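Local coordinates for protein esterase (Uncultured bacterium, PDB 5EGN) that degrades N-acyl homoserine lactones, the signals of bacterial quorum sensing, probably by ester-bond hydrolysis, at residues G96-L104 with W193-A204; L114-L122 with T217-L225. The protein carries 2 engineered substitutions. All blocks are in the same frame, centred on the assembly; numbering follows the deposited sequence.

Two crossing closures show how an alpha/beta hydrolase fold gathers distant segments into one core. After the N-terminal strands of the sheet, the chain forms helix 94-105, which begins within a probable nucleophile elbow, then strand 110-116 and the loop leaving it. Helices from 122-125 to 177-185 follow before 193-204 returns to helix 94-105, closing contact 1. After strand 206-211 comes helix 219-228, whose first turns, with T217 before them, meet the end of strand 110-116 and its following loop, closing contact 2. Because the four segments alternate, the closures cross rather than nest. I195 N probably bonds to T120 OG1, and W193 O to G121 N, tying returning segment 193-204 to the loop after strand 110-116.

Contact 1 (G96-L104 with W193-A204); sequences GMIAMQLNL and WNIKDRLSSIQA
The indole of W193 lies between two side chains and is met at its polar edge by Q101. M97 CB rests over one face of the six-membered ring, 3.9 Å from its centroid, while I195 CG2 sits above the opposite face, offset toward the rim. M97 SD lies oblique to the ring, a Met-aromatic contact. M100 bends at its last torsion (chi3 -77°), which brings CE in the ring plane to the edge, 3.6 Å from W193 CH2. Q101 sends its chain back at chi2 (63°), placing OE1 to accept a hydrogen bond from W193 NE1, although the modelled 2.4 Å is implausibly short and the exact length doubtful; amide and indole planes stand 80° apart.

Farther along the helix, L104 and I195 meet tip to tip, CD2 to CG2 at 3.9 Å, while L104 CD1 lies 3.5 Å from I202 CG1 as the side chains cross at about a right angle. N103 OD1 approaches A204 CB, and N103 ND2 bonds to A99 O and to N113 OD1. The contact thus seats the loop between helix 177-185 and strand 206-211 on helix 94-105, with helix 219-228 adding L225 against M100 and helix 68-81 adding I68 against W193.

Contact 2 (L114-L122 with T217-L225); sequences LILSSGTGL and TTVANNQLL
The carboxamide of N222 is met at its carbonyl end by the backbone of S118: S118 N donates to N222 OD1 at 2.9 Å in a bent bond, tilted 17° from the carbonyl plane, while S118 O lies equally near OD1 without bonding to it. The neighbouring amide of N221 is used differently, T218 OG1 lying above its carbonyl plane and T218 N slightly tilted from it. With N221 N donating to T218 OG1, these residues form a capping box at the start of helix 219-228, in the alpha/beta hydrolase fold. N222 CG lies beside the backbone N (chi1 -58°), carrying the amide to the turn after strand 110-116. An alanine in place of N222 is likely to leave S118 N without this acceptor and the turn freer to shift.

Apolar contacts continue along the loop from S117 to T120. T217 CG2 packs 3.3 Å from S118 O, and L225 CD1 approaches G119 CA at 3.6 Å. At the next residue, T120 CG2 meets L224 CD2 at 3.6 Å, while I115 CG2 touches L225 CD2. S118 OG turns instead to S93 O, at the probable nucleophile elbow. A water accepts from T120 N at 3.1 Å and donates to N221 O at 2.9 Å.

Contact 1 (G96-L104 with W193-A204)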
loop_
_atom_site.group_PDB
_atom_site.type_symbol
_atom_site.label_atom_id
_atom_site.label_comp_id
_atom_site.label_asym_id
_atom_site.label_seq_id
_atom_site.Cartn_x
_atom_site.Cartn_y
_atom_site.Cartn_z
ATOM N N GLY A 96 3.209 8.301 -16.226
ATOM C CA GLY A 96 3.850 8.132 -17.516
ATOM C C GLY A 96 4.139 9.478 -18.151
ATOM O O GLY A 96 5.202 9.681 -18.744
ATOM N N MET A 97 3.188 10.398 -18.020
ATOM C CA MET A 97 3.371 11.771 -18.477
ATOM C C MET A 97 4.582 12.403 -17.805
ATOM O O MET A 97 5.428 13.012 -18.462
ATOM C CB MET A 97 2.128 12.613 -18.188
ATOM C CG MET A 97 0.846 12.082 -18.788
ATOM S SD MET A 97 -0.534 13.205 -18.505
ATOM C CE MET A 97 -1.876 12.260 -19.213
ATOM N N ILE A 98 4.649 12.251 -16.486
ATOM C CA ILE A 98 5.739 12.797 -15.685
ATOM C C ILE A 98 7.082 12.224 -16.123
ATOM O O ILE A 98 8.066 12.954 -16.254
ATOM C CB ILE A 98 5.518 12.519 -14.184
ATOM C CG1 ILE A 98 4.257 13.233 -13.693
ATOM C CG2 ILE A 98 6.718 12.969 -13.372
ATOM C CD1 ILE A 98 3.823 12.825 -12.304
ATOM N N ALA A 99 7.113 10.916 -16.360
ATOM C CA ALA A 99 8.328 10.248 -16.815
ATOM C C ALA A 99 8.778 10.759 -18.186
ATOM O O ALA A 99 9.969 10.982 -18.412
ATOM C CB ALA A 99 8.117 8.741 -16.857
ATOM N N MET A 100 7.826 10.942 -19.096
ATOM C CA MET A 100 8.138 11.429 -20.440
ATOM C C MET A 100 8.679 12.860 -20.402
ATOM O O MET A 100 9.693 13.174 -21.040
ATOM C CB MET A 100 6.903 11.346 -21.341
ATOM C CG MET A 100 6.561 9.927 -21.781
ATOM S SD MET A 100 5.230 9.819 -22.996
ATOM C CE MET A 100 3.792 10.081 -21.960
ATOM N N GLN A 101 7.999 13.717 -19.647
ATOM C CA GLN A 101 8.456 15.084 -19.429
ATOM C C GLN A 101 9.858 15.081 -18.830
ATOM O O GLN A 101 10.689 15.934 -19.148
ATOM C CB GLN A 101 7.489 15.832 -18.511
ATOM C CG GLN A 101 7.651 17.335 -18.545
ATOM C CD GLN A 101 7.344 17.910 -19.910
ATOM O OE1 GLN A 101 6.249 17.727 -20.440
ATOM N NE2 GLN A 101 8.316 18.597 -20.494
ATOM N N LEU A 102 10.113 14.106 -17.963
ATOM C CA LEU A 102 11.418 13.956 -17.333
ATOM C C LEU A 102 12.474 13.573 -18.366
ATOM O O LEU A 102 13.622 14.004 -18.273
ATOM C CB LEU A 102 11.352 12.913 -16.215
ATOM C CG LEU A 102 12.492 12.873 -15.194
ATOM C CD1 LEU A 102 11.967 12.392 -13.854
ATOM C CD2 LEU A 102 13.623 11.975 -15.665
ATOM N N ASN A 103 12.086 12.761 -19.345
ATOM C CA ASN A 103 12.979 12.422 -20.449
ATOM C C ASN A 103 13.268 13.640 -21.316
ATOM O O ASN A 103 14.353 13.770 -21.886
ATOM C CB ASN A 103 12.385 11.305 -21.307
ATOM C CG ASN A 103 12.762 9.925 -20.810
ATOM O OD1 ASN A 103 13.602 9.248 -21.402
ATOM N ND2 ASN A 103 12.146 9.502 -19.713
ATOM N N LEU A 104 12.286 14.531 -21.409
ATOM C CA LEU A 104 12.437 15.755 -22.191
ATOM C C LEU A 104 13.375 16.763 -21.527
ATOM O O LEU A 104 14.282 17.290 -22.172
ATOM C CB LEU A 104 11.068 16.399 -22.430
ATOM C CG LEU A 104 10.444 16.156 -23.805
ATOM C CD1 LEU A 104 10.567 14.699 -24.194
ATOM C CD2 LEU A 104 8.986 16.592 -23.830
ATOM N N TRP A 193 -1.731 18.579 -21.211
ATOM C CA TRP A 193 -0.344 18.265 -21.544
ATOM C C TRP A 193 -0.247 17.495 -22.856
ATOM O O TRP A 193 -0.849 16.434 -23.009
ATOM C CB TRP A 193 0.299 17.463 -20.413
ATOM C CG TRP A 193 1.732 17.103 -20.634
ATOM C CD1 TRP A 193 2.815 17.921 -20.493
ATOM C CD2 TRP A 193 2.245 15.818 -21.004
ATOM N NE1 TRP A 193 3.969 17.228 -20.766
ATOM C CE2 TRP A 193 3.646 15.936 -21.080
ATOM C CE3 TRP A 193 1.654 14.583 -21.283
ATOM C CZ2 TRP A 193 4.465 14.863 -21.425
ATOM C CZ3 TRP A 193 2.468 13.521 -21.626
ATOM C CH2 TRP A 193 3.858 13.666 -21.693
ATOM N N ASN A 194 0.515 18.036 -23.802
ATOM C CA ASN A 194 0.584 17.469 -25.142
ATOM C C ASN A 194 1.982 17.590 -25.747
ATOM O O ASN A 194 2.466 18.692 -25.996
ATOM C CB ASN A 194 -0.447 18.154 -26.044
ATOM C CG ASN A 194 -0.669 17.418 -27.350
ATOM O OD1 ASN A 194 0.248 16.822 -27.910
ATOM N ND2 ASN A 194 -1.900 17.461 -27.845
ATOM N N ILE A 195 2.622 16.449 -25.984
ATOM C CA ILE A 195 3.958 16.429 -26.571
ATOM C C ILE A 195 4.029 15.507 -27.786
ATOM O O ILE A 195 5.048 14.855 -28.022
ATOM C CB ILE A 195 5.027 15.985 -25.548
ATOM C CG1 ILE A 195 4.722 14.583 -25.014
ATOM C CG2 ILE A 195 5.116 16.980 -24.404
ATOM C CD1 ILE A 195 5.943 13.858 -24.488
ATOM N N LYS A 196 2.946 15.464 -28.556
ATOM C CA LYS A 196 2.875 14.630 -29.756
ATOM C C LYS A 196 4.042 14.871 -30.709
ATOM O O LYS A 196 4.587 13.931 -31.285
ATOM C CB LYS A 196 1.557 14.870 -30.499
ATOM C CG LYS A 196 0.319 14.325 -29.801
ATOM C CD LYS A 196 -0.945 14.709 -30.558
ATOM C CE LYS A 196 -2.181 14.037 -29.975
ATOM N NZ LYS A 196 -2.916 14.902 -29.013
ATOM N N ASP A 197 4.427 16.131 -30.865
ATOM C CA ASP A 197 5.473 16.504 -31.810
ATOM C C ASP A 197 6.872 16.264 -31.250
ATOM O O ASP A 197 7.851 16.237 -31.994
ATOM C CB ASP A 197 5.316 17.972 -32.205
ATOM C CG ASP A 197 5.069 18.867 -31.010
ATOM O OD1 ASP A 197 4.383 18.425 -30.062
ATOM O OD2 ASP A 197 5.559 20.015 -31.014
ATOM N N ARG A 198 6.956 16.085 -29.938
ATOM C CA ARG A 198 8.243 15.992 -29.263
ATOM C C ARG A 198 8.563 14.571 -28.803
ATOM O O ARG A 198 9.597 14.333 -28.179
ATOM C CB ARG A 198 8.275 16.955 -28.072
ATOM C CG ARG A 198 8.204 18.425 -28.471
ATOM C CD ARG A 198 7.966 19.338 -27.275
ATOM N NE ARG A 198 6.554 19.427 -26.907
ATOM C CZ ARG A 198 6.093 20.166 -25.903
ATOM N NH1 ARG A 198 6.933 20.877 -25.161
ATOM N NH2 ARG A 198 4.795 20.193 -25.636
ATOM N N LEU A 199 7.681 13.628 -29.121
ATOM C CA LEU A 199 7.854 12.241 -28.694
ATOM C C LEU A 199 9.101 11.599 -29.289
ATOM O O LEU A 199 9.766 10.796 -28.633
ATOM C CB LEU A 199 6.625 11.410 -29.068
ATOM C CG LEU A 199 5.393 11.556 -28.176
ATOM C CD1 LEU A 199 4.171 10.989 -28.870
ATOM C CD2 LEU A 199 5.617 10.866 -26.839
ATOM N N SER A 200 9.418 11.958 -30.528
ATOM C CA SER A 200 10.544 11.356 -31.233
ATOM C C SER A 200 11.888 11.842 -30.700
ATOM O O SER A 200 12.938 11.340 -31.100
ATOM C CB SER A 200 10.442 11.633 -32.734
ATOM O OG SER A 200 10.305 13.018 -32.995
ATOM N N SER A 201 11.850 12.819 -29.799
ATOM C CA SER A 201 13.057 13.294 -29.132
ATOM C C SER A 201 13.388 12.413 -27.930
ATOM O O SER A 201 14.519 12.404 -27.451
ATOM C CB SER A 201 12.903 14.753 -28.699
ATOM O OG SER A 201 11.816 14.914 -27.806
ATOM N N ILE A 202 12.394 11.677 -27.442
ATOM C CA ILE A 202 12.624 10.672 -26.408
ATOM C C ILE A 202 13.358 9.490 -27.014
ATOM O O ILE A 202 12.814 8.799 -27.868
ATOM C CB ILE A 202 11.307 10.177 -25.780
ATOM C CG1 ILE A 202 10.519 11.346 -25.194
ATOM C CG2 ILE A 202 11.583 9.112 -24.725
ATOM C CD1 ILE A 202 9.197 10.945 -24.578
ATOM N N GLN A 203 14.589 9.247 -26.581
ATOM C CA GLN A 203 15.395 8.201 -27.202
ATOM C C GLN A 203 15.745 7.065 -26.252
ATOM O O GLN A 203 16.181 5.999 -26.679
ATOM C CB GLN A 203 16.673 8.810 -27.774
ATOM C CG GLN A 203 16.429 9.920 -28.788
ATOM C CD GLN A 203 16.153 9.375 -30.170
ATOM O OE1 GLN A 203 16.546 8.254 -30.499
ATOM N NE2 GLN A 203 15.490 10.172 -30.996
ATOM N N ALA A 204 15.548 7.305 -24.963
ATOM C CA ALA A 204 15.864 6.322 -23.931
ATOM C C ALA A 204 15.045 5.047 -24.123
ATOM O O ALA A 204 13.956 5.091 -24.701
ATOM C CB ALA A 204 15.621 6.909 -22.550
#

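Contact 2 (L114-L122 with T217-L225)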
loop_
_atom_site.group_PDB
_atom_site.type_symbol
_atom_site.label_atom_id
_atom_site.label_comp_id
_atom_site.label_asym_id
_atom_site.label_seq_id
_atom_site.Cartn_x
_atom_site.Cartn_y
_atom_site.Cartn_z
ATOM N N LEU A 114 9.358 2.456 -18.097
ATOM C CA LEU A 114 8.205 1.588 -18.287
ATOM C C LEU A 114 6.955 2.453 -18.192
ATOM O O LEU A 114 6.564 2.879 -17.107
ATOM C CB LEU A 114 8.168 0.451 -17.258
ATOM C CG LEU A 114 7.251 -0.737 -17.598
ATOM C CD1 LEU A 114 7.700 -2.000 -16.881
ATOM C CD2 LEU A 114 5.788 -0.454 -17.277
ATOM N N ILE A 115 6.341 2.719 -19.340
ATOM C CA ILE A 115 5.123 3.516 -19.398
ATOM C C ILE A 115 3.897 2.613 -19.337
ATOM O O ILE A 115 3.639 1.847 -20.265
ATOM C CB ILE A 115 5.066 4.364 -20.680
ATOM C CG1 ILE A 115 6.393 5.085 -20.900
ATOM C CG2 ILE A 115 3.940 5.380 -20.598
ATOM C CD1 ILE A 115 6.631 6.197 -19.912
ATOM N N LEU A 116 3.145 2.698 -18.243
ATOM C CA LEU A 116 1.952 1.874 -18.084
ATOM C C LEU A 116 0.667 2.676 -18.238
ATOM O O LEU A 116 0.386 3.571 -17.440
ATOM C CB LEU A 116 1.947 1.180 -16.722
ATOM C CG LEU A 116 0.716 0.296 -16.498
ATOM C CD1 LEU A 116 0.830 -0.985 -17.305
ATOM C CD2 LEU A 116 0.506 -0.005 -15.023
ATOM N N SER A 117 -0.103 2.338 -19.270
ATOM C CA SER A 117 -1.427 2.912 -19.500
ATOM C C SER A 117 -1.425 4.437 -19.493
ATOM O O SER A 117 -2.081 5.060 -18.660
ATOM C CB SER A 117 -2.414 2.393 -18.451
ATOM O OG SER A 117 -2.452 0.976 -18.441
ATOM N N SER A 118 -0.693 5.037 -20.424
ATOM C CA SER A 118 -0.616 6.491 -20.496
ATOM C C SER A 118 -0.838 6.994 -21.917
ATOM O O SER A 118 -1.167 6.222 -22.818
ATOM C CB SER A 118 0.733 6.981 -19.972
ATOM O OG SER A 118 0.722 8.383 -19.773
ATOM N N GLY A 119 -0.654 8.297 -22.107
ATOM C CA GLY A 119 -0.857 8.926 -23.398
ATOM C C GLY A 119 -0.519 10.404 -23.350
ATOM O O GLY A 119 -0.039 10.905 -22.332
ATOM N N THR A 120 -0.766 11.104 -24.452
ATOM C CA THR A 120 -0.550 12.545 -24.499
ATOM C C THR A 120 -1.674 13.213 -25.284
ATOM O O THR A 120 -2.292 12.589 -26.146
ATOM C CB THR A 120 0.818 12.899 -25.121
ATOM O OG1 THR A 120 1.075 14.299 -24.956
ATOM C CG2 THR A 120 0.848 12.552 -26.597
ATOM N N GLY A 121 -1.938 14.480 -24.979
ATOM C CA GLY A 121 -3.088 15.169 -25.536
ATOM C C GLY A 121 -4.351 14.428 -25.144
ATOM O O GLY A 121 -5.244 14.215 -25.964
ATOM N N LEU A 122 -4.411 14.027 -23.878
ATOM C CA LEU A 122 -5.481 13.170 -23.382
ATOM C C LEU A 122 -6.838 13.855 -23.457
ATOM O O LEU A 122 -7.839 13.231 -23.807
ATOM C CB LEU A 122 -5.193 12.747 -21.941
ATOM C CG LEU A 122 -5.761 11.400 -21.493
ATOM C CD1 LEU A 122 -4.981 10.262 -22.133
ATOM C CD2 LEU A 122 -5.746 11.286 -19.978
ATOM N N THR A 217 -7.445 4.978 -20.761
ATOM C CA THR A 217 -6.345 5.152 -21.697
ATOM C C THR A 217 -6.450 4.037 -22.743
ATOM O O THR A 217 -6.155 2.865 -22.463
ATOM C CB THR A 217 -4.971 5.141 -20.981
ATOM O OG1 THR A 217 -4.641 6.478 -20.586
ATOM C CG2 THR A 217 -3.865 4.630 -21.894
ATOM N N THR A 218 -6.915 4.399 -23.937
ATOM C CA THR A 218 -7.192 3.417 -24.974
ATOM C C THR A 218 -5.908 2.825 -25.540
ATOM O O THR A 218 -4.826 3.384 -25.370
ATOM C CB THR A 218 -8.025 4.023 -26.120
ATOM O OG1 THR A 218 -7.258 5.002 -26.831
ATOM C CG2 THR A 218 -9.301 4.671 -25.589
ATOM N N VAL A 219 -6.036 1.680 -26.203
ATOM C CA VAL A 219 -4.887 1.021 -26.804
ATOM C C VAL A 219 -4.246 1.952 -27.828
ATOM O O VAL A 219 -3.024 2.018 -27.938
ATOM C CB VAL A 219 -5.283 -0.317 -27.460
ATOM C CG1 VAL A 219 -4.122 -0.894 -28.258
ATOM C CG2 VAL A 219 -5.732 -1.300 -26.399
ATOM N N ALA A 220 -5.083 2.691 -28.549
ATOM C CA ALA A 220 -4.609 3.669 -29.520
ATOM C C ALA A 220 -3.743 4.744 -28.860
ATOM O O ALA A 220 -2.727 5.165 -29.420
ATOM C CB ALA A 220 -5.787 4.306 -30.241
ATOM N N ASN A 221 -4.142 5.175 -27.666
ATOM C CA ASN A 221 -3.404 6.200 -26.932
ATOM C C ASN A 221 -1.983 5.758 -26.582
ATOM O O ASN A 221 -1.036 6.527 -26.734
ATOM C CB ASN A 221 -4.153 6.593 -25.656
ATOM C CG ASN A 221 -5.478 7.278 -25.941
ATOM O OD1 ASN A 221 -6.495 6.968 -25.321
ATOM N ND2 ASN A 221 -5.471 8.209 -26.887
ATOM N N ASN A 222 -1.834 4.523 -26.112
ATOM C CA ASN A 222 -0.508 3.978 -25.835
ATOM C C ASN A 222 0.264 3.723 -27.122
ATOM O O ASN A 222 1.487 3.852 -27.161
ATOM C CB ASN A 222 -0.599 2.682 -25.032
ATOM C CG ASN A 222 -1.319 2.860 -23.716
ATOM O OD1 ASN A 222 -0.750 3.350 -22.740
ATOM N ND2 ASN A 222 -2.576 2.445 -23.677
ATOM N N GLN A 223 -0.458 3.345 -28.172
ATOM C CA GLN A 223 0.157 3.077 -29.464
ATOM C C GLN A 223 0.805 4.332 -30.019
ATOM O O GLN A 223 1.874 4.269 -30.615
ATOM C CB GLN A 223 -0.871 2.530 -30.454
ATOM C CG GLN A 223 -1.162 1.053 -30.268
ATOM C CD GLN A 223 -2.297 0.564 -31.135
ATOM O OE1 GLN A 223 -3.061 1.357 -31.682
ATOM N NE2 GLN A 223 -2.413 -0.752 -31.269
ATOM N N LEU A 224 0.154 5.472 -29.814
ATOM C CA LEU A 224 0.713 6.749 -30.240
ATOM C C LEU A 224 2.056 6.995 -29.557
ATOM O O LEU A 224 2.977 7.555 -30.152
ATOM C CB LEU A 224 -0.265 7.887 -29.938
ATOM C CG LEU A 224 0.143 9.300 -30.352
ATOM C CD1 LEU A 224 -1.048 10.038 -30.929
ATOM C CD2 LEU A 224 0.705 10.063 -29.170
ATOM N N LEU A 225 2.158 6.562 -28.305
ATOM C CA LEU A 225 3.395 6.684 -27.542
ATOM C C LEU A 225 4.469 5.747 -28.076
ATOM O O LEU A 225 5.589 6.168 -28.358
ATOM C CB LEU A 225 3.142 6.392 -26.061
ATOM C CG LEU A 225 2.857 7.573 -25.132
ATOM C CD1 LEU A 225 1.831 8.518 -25.733
ATOM C CD2 LEU A 225 2.392 7.070 -23.773
HETATM O O HOH W 1 -2.033 9.220 -26.634
#